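PDB 4JJA: conserved hypothetical exported protein from Bacteroides fragilis, which has no firmly established function but may act as a peptidoglycan beta-N-acetylmuramidase, cutting the glycan of bacterial cell walls. Local coordinates for residues P219-N223 with M224-Y228; G286-L289 with S290-S293. One frame throughout, in Å; residues are numbered along the deposited sequence.

Overall arrangement
Contact 1 precedes contact 2 along the chain, and their centres lie about 13 Å apart on the same side of the molecule. Contact 1 is where the loop following strand 197-200 enters helix 224-233; contact 2 is where strand 284-288, the middle strand of a small antiparallel sheet, turns towards helix 294-300. Each ends at a helix start, with Asn223 capping the first helix and Ser293 the second. The two starts are tied: Lys225 NZ lies 2.7 Å from Leu292 O, a probable hydrogen bond, and forms a salt bridge with Asp294. Gln252 also links them, by side chain to Asn223 and by backbone to Leu289, so helix starts some 70 residues apart in sequence are joined.

Contact 1. Residues P219-N223 with M224-Y228; sequences PNLPN and MKAIY
Leu221 lays its CD2 methyl over the CB of Ala226, 4.1 Å away, while its own CB sits 4.1 Å from CG1 of Ile227. The leucine thus spans two consecutive residues in the first turn of the helix. Pro222 adds the edge of its ring, with CD 4.0 Å from Ala226 CB, so the small alanine methyl is approached by both Leu221 and Pro222.

A third neighbour of that methyl is polar: the side-chain carbonyl of Asn223, which also accepts from the backbone of Ala226. Ala226 N donates to Asn223 OD1 over 2.9 Å in a fairly straight bond (N-H...O 162°), with the donor tilted modestly from the amide plane. The torsion of Asn223 explains this reach: CG stands between the backbone N and the carbonyl carbon (chi1 64°), which swings OD1 forward over the amides of the first turn. The backbone of Asn223 also begins the helical bonding, as Ile227 N donates to Asn223 O at 3.2 Å. Ile227 CG1 lies 3.5 Å from Asn223 O, giving this oxygen an apolar flank.

The amide nitrogen of Asn223 bonds to Gln252 OE1, so both ends of the amide are engaged and its rotation about chi2 should be well fixed. Lys225 CB lies 3.7 Å from Asn223 OD1, while its NZ bonds to Leu292 O and Asp294. An asparagine N-cap satisfying a first-turn amide, with apolar loop residues packed against the same turn, marks this as the capped N-terminus of helix 224-233.

Contact 2. Residues G286-L289 with S290-S293; sequences GVNL and SNLS
The chain leaves strand 284-288, passes through a type I beta turn from Leu289 to Leu292, closed by Leu292 N donating to Leu289 O over 3.2 Å, and then continues in nearly its former direction. The N-H...O angle is nearly straight (163°), yet the donor stands well above the carbonyl plane.

An Asx turn, formed by Asn288, overlaps the start of this beta turn. Its CG lies opposite its own backbone N (chi1 -176°), which carries the amide forward beside Ser290. Asn288 OD1 then accepts twice from Ser290: from Ser290 N at 3.0 Å and, more closely, from Ser290 OG at 2.7 Å. The serine hydroxyl reaches it because OG is folded back between its backbone N and carbonyl carbon (chi1 69°). Two donors on a single oxygen should hold the asparagine amide in a fixed rotation.

The apolar side of the turn is made by Leu289 and Leu292, which run alongside each other with their ends turned in a common direction. Leu292 CD1 is 4.1 Å from Leu289 CB, and the side chain of Leu292 also folds across the turn carbonyl, its CB 3.5 Å from Leu289 O. Both leucines touch Tyr306 of helix 305-314, and Leu289 packs further onto Leu229 and Ile233, joining the end of the small sheet to helices 224-233 and 305-314. Beyond the turn, Ser293 OG caps helix 294-300 by accepting from Glu296 N. A water bridges the turn, donating to Asn288 O at 2.7 Å and accepting from Asn291 N at 2.9 Å.

Contact 1. Residues P219-N223 with M224-Y228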
# COMPACT_ATOMS: atom_id res chain seq x y z
N PRO A 219 -5.04 8.93 5.96
CA PRO A 219 -5.59 10.31 5.96
C PRO A 219 -5.00 11.21 4.85
O PRO A 219 -5.69 12.06 4.29
CB PRO A 219 -5.24 10.80 7.34
CG PRO A 219 -5.34 9.54 8.20
CD PRO A 219 -4.74 8.47 7.33
N ASN A 220 -3.70 11.05 4.59
CA ASN A 220 -2.99 11.89 3.62
C ASN A 220 -2.99 11.32 2.20
O ASN A 220 -2.27 11.81 1.35
CB ASN A 220 -1.58 12.28 4.12
CG ASN A 220 -1.68 13.26 5.25
OD1 ASN A 220 -2.06 14.40 5.04
ND2 ASN A 220 -1.44 12.80 6.47
N LEU A 221 -3.84 10.34 1.95
CA LEU A 221 -4.18 9.89 0.58
C LEU A 221 -5.65 10.14 0.36
O LEU A 221 -6.48 9.22 0.29
CB LEU A 221 -3.81 8.40 0.38
CG LEU A 221 -2.32 8.10 0.40
CD1 LEU A 221 -2.09 6.59 0.35
CD2 LEU A 221 -1.61 8.79 -0.77
N PRO A 222 -6.03 11.44 0.27
CA PRO A 222 -7.44 11.76 0.40
C PRO A 222 -8.20 11.56 -0.87
O PRO A 222 -9.44 11.55 -0.79
CB PRO A 222 -7.42 13.24 0.76
CG PRO A 222 -6.17 13.73 0.13
CD PRO A 222 -5.18 12.64 0.38
N ASN A 223 -7.52 11.50 -2.01
CA ASN A 223 -8.16 11.45 -3.31
C ASN A 223 -7.36 10.56 -4.29
O ASN A 223 -6.27 10.08 -3.96
CB ASN A 223 -8.43 12.86 -3.88
CG ASN A 223 -7.15 13.64 -4.13
OD1 ASN A 223 -6.09 13.07 -4.18
ND2 ASN A 223 -7.26 14.92 -4.27
N MSE A 224 -7.91 10.36 -5.48
CA MSE A 224 -7.26 9.51 -6.43
C MSE A 224 -6.01 10.15 -7.03
O MSE A 224 -5.06 9.43 -7.37
CB MSE A 224 -8.21 9.01 -7.51
CG MSE A 224 -9.32 8.10 -6.95
SE MSE A 224 -8.62 6.59 -5.98
CE MSE A 224 -7.66 5.75 -7.42
N LYS A 225 -5.95 11.45 -7.11
CA LYS A 225 -4.79 12.13 -7.60
C LYS A 225 -3.58 11.80 -6.72
O LYS A 225 -2.49 11.47 -7.22
CB LYS A 225 -5.00 13.65 -7.65
CG LYS A 225 -4.10 14.38 -8.59
CD LYS A 225 -4.57 14.20 -10.05
CE LYS A 225 -5.81 15.00 -10.40
NZ LYS A 225 -6.25 14.50 -11.72
N ALA A 226 -3.78 11.86 -5.41
CA ALA A 226 -2.72 11.56 -4.45
C ALA A 226 -2.30 10.10 -4.64
O ALA A 226 -1.13 9.77 -4.61
CB ALA A 226 -3.23 11.79 -3.03
N ILE A 227 -3.26 9.19 -4.80
CA ILE A 227 -2.98 7.74 -4.94
C ILE A 227 -2.20 7.48 -6.20
O ILE A 227 -1.32 6.63 -6.23
CB ILE A 227 -4.29 6.92 -4.82
CG1 ILE A 227 -4.76 7.00 -3.36
CG2 ILE A 227 -4.09 5.45 -5.30
CD1 ILE A 227 -6.11 6.49 -3.09
N TYR A 228 -2.54 8.16 -7.29
CA TYR A 228 -1.81 7.97 -8.52
C TYR A 228 -0.42 8.57 -8.53
O TYR A 228 0.49 8.06 -9.17
CB TYR A 228 -2.60 8.47 -9.72
CG TYR A 228 -3.91 7.74 -9.97
CD1 TYR A 228 -3.99 6.33 -9.93
CD2 TYR A 228 -5.04 8.41 -10.35
CE1 TYR A 228 -5.15 5.64 -10.19
CE2 TYR A 228 -6.24 7.73 -10.63
CZ TYR A 228 -6.31 6.36 -10.56
OH TYR A 228 -7.48 5.70 -10.85

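Contact 2. Residues G286-L289 with S290-S293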
# COMPACT_ATOMS: atom_id res chain seq x y z
N GLY A 286 7.79 25.51 -4.49
CA GLY A 286 7.82 24.33 -5.30
C GLY A 286 6.79 24.26 -6.39
O GLY A 286 6.55 25.25 -7.07
N VAL A 287 6.17 23.09 -6.53
CA VAL A 287 5.37 22.72 -7.69
C VAL A 287 4.06 22.14 -7.26
O VAL A 287 4.00 21.34 -6.33
CB VAL A 287 6.13 21.72 -8.57
CG1 VAL A 287 5.33 21.29 -9.75
CG2 VAL A 287 7.43 22.32 -9.05
N ASN A 288 2.98 22.59 -7.89
CA ASN A 288 1.63 22.06 -7.65
C ASN A 288 1.29 21.10 -8.79
O ASN A 288 1.20 21.53 -9.93
CB ASN A 288 0.64 23.25 -7.59
CG ASN A 288 -0.78 22.85 -7.27
OD1 ASN A 288 -1.11 21.70 -7.21
ND2 ASN A 288 -1.66 23.86 -7.15
N LEU A 289 1.11 19.83 -8.46
CA LEU A 289 0.83 18.76 -9.41
C LEU A 289 -0.64 18.39 -9.39
O LEU A 289 -1.03 17.46 -10.11
CB LEU A 289 1.69 17.51 -9.16
CG LEU A 289 3.19 17.77 -9.22
CD1 LEU A 289 3.93 16.51 -8.69
CD2 LEU A 289 3.67 18.18 -10.61
N SER A 290 -1.45 19.10 -8.62
CA SER A 290 -2.82 18.64 -8.35
C SER A 290 -3.74 18.78 -9.54
O SER A 290 -4.83 18.21 -9.48
CB SER A 290 -3.38 19.37 -7.15
OG SER A 290 -3.61 20.73 -7.41
N ASN A 291 -3.33 19.54 -10.56
CA ASN A 291 -4.14 19.72 -11.76
C ASN A 291 -3.69 18.87 -12.95
O ASN A 291 -4.22 18.97 -14.06
CB ASN A 291 -4.22 21.22 -12.15
CG ASN A 291 -4.80 22.08 -11.03
OD1 ASN A 291 -4.17 23.07 -10.61
ND2 ASN A 291 -5.93 21.67 -10.48
N LEU A 292 -2.70 18.01 -12.77
CA LEU A 292 -2.37 17.01 -13.79
C LEU A 292 -3.62 16.13 -13.97
O LEU A 292 -4.32 15.82 -13.00
CB LEU A 292 -1.21 16.12 -13.36
CG LEU A 292 0.16 16.75 -13.33
CD1 LEU A 292 1.17 15.71 -12.77
CD2 LEU A 292 0.64 17.25 -14.69
N SER A 293 -3.90 15.78 -15.22
CA SER A 293 -4.93 14.80 -15.44
C SER A 293 -4.52 13.43 -14.95
O SER A 293 -3.34 13.09 -14.92
CB SER A 293 -5.28 14.69 -16.92
OG SER A 293 -4.21 14.17 -17.71
O HOH W 1 -0.96 20.91 -11.49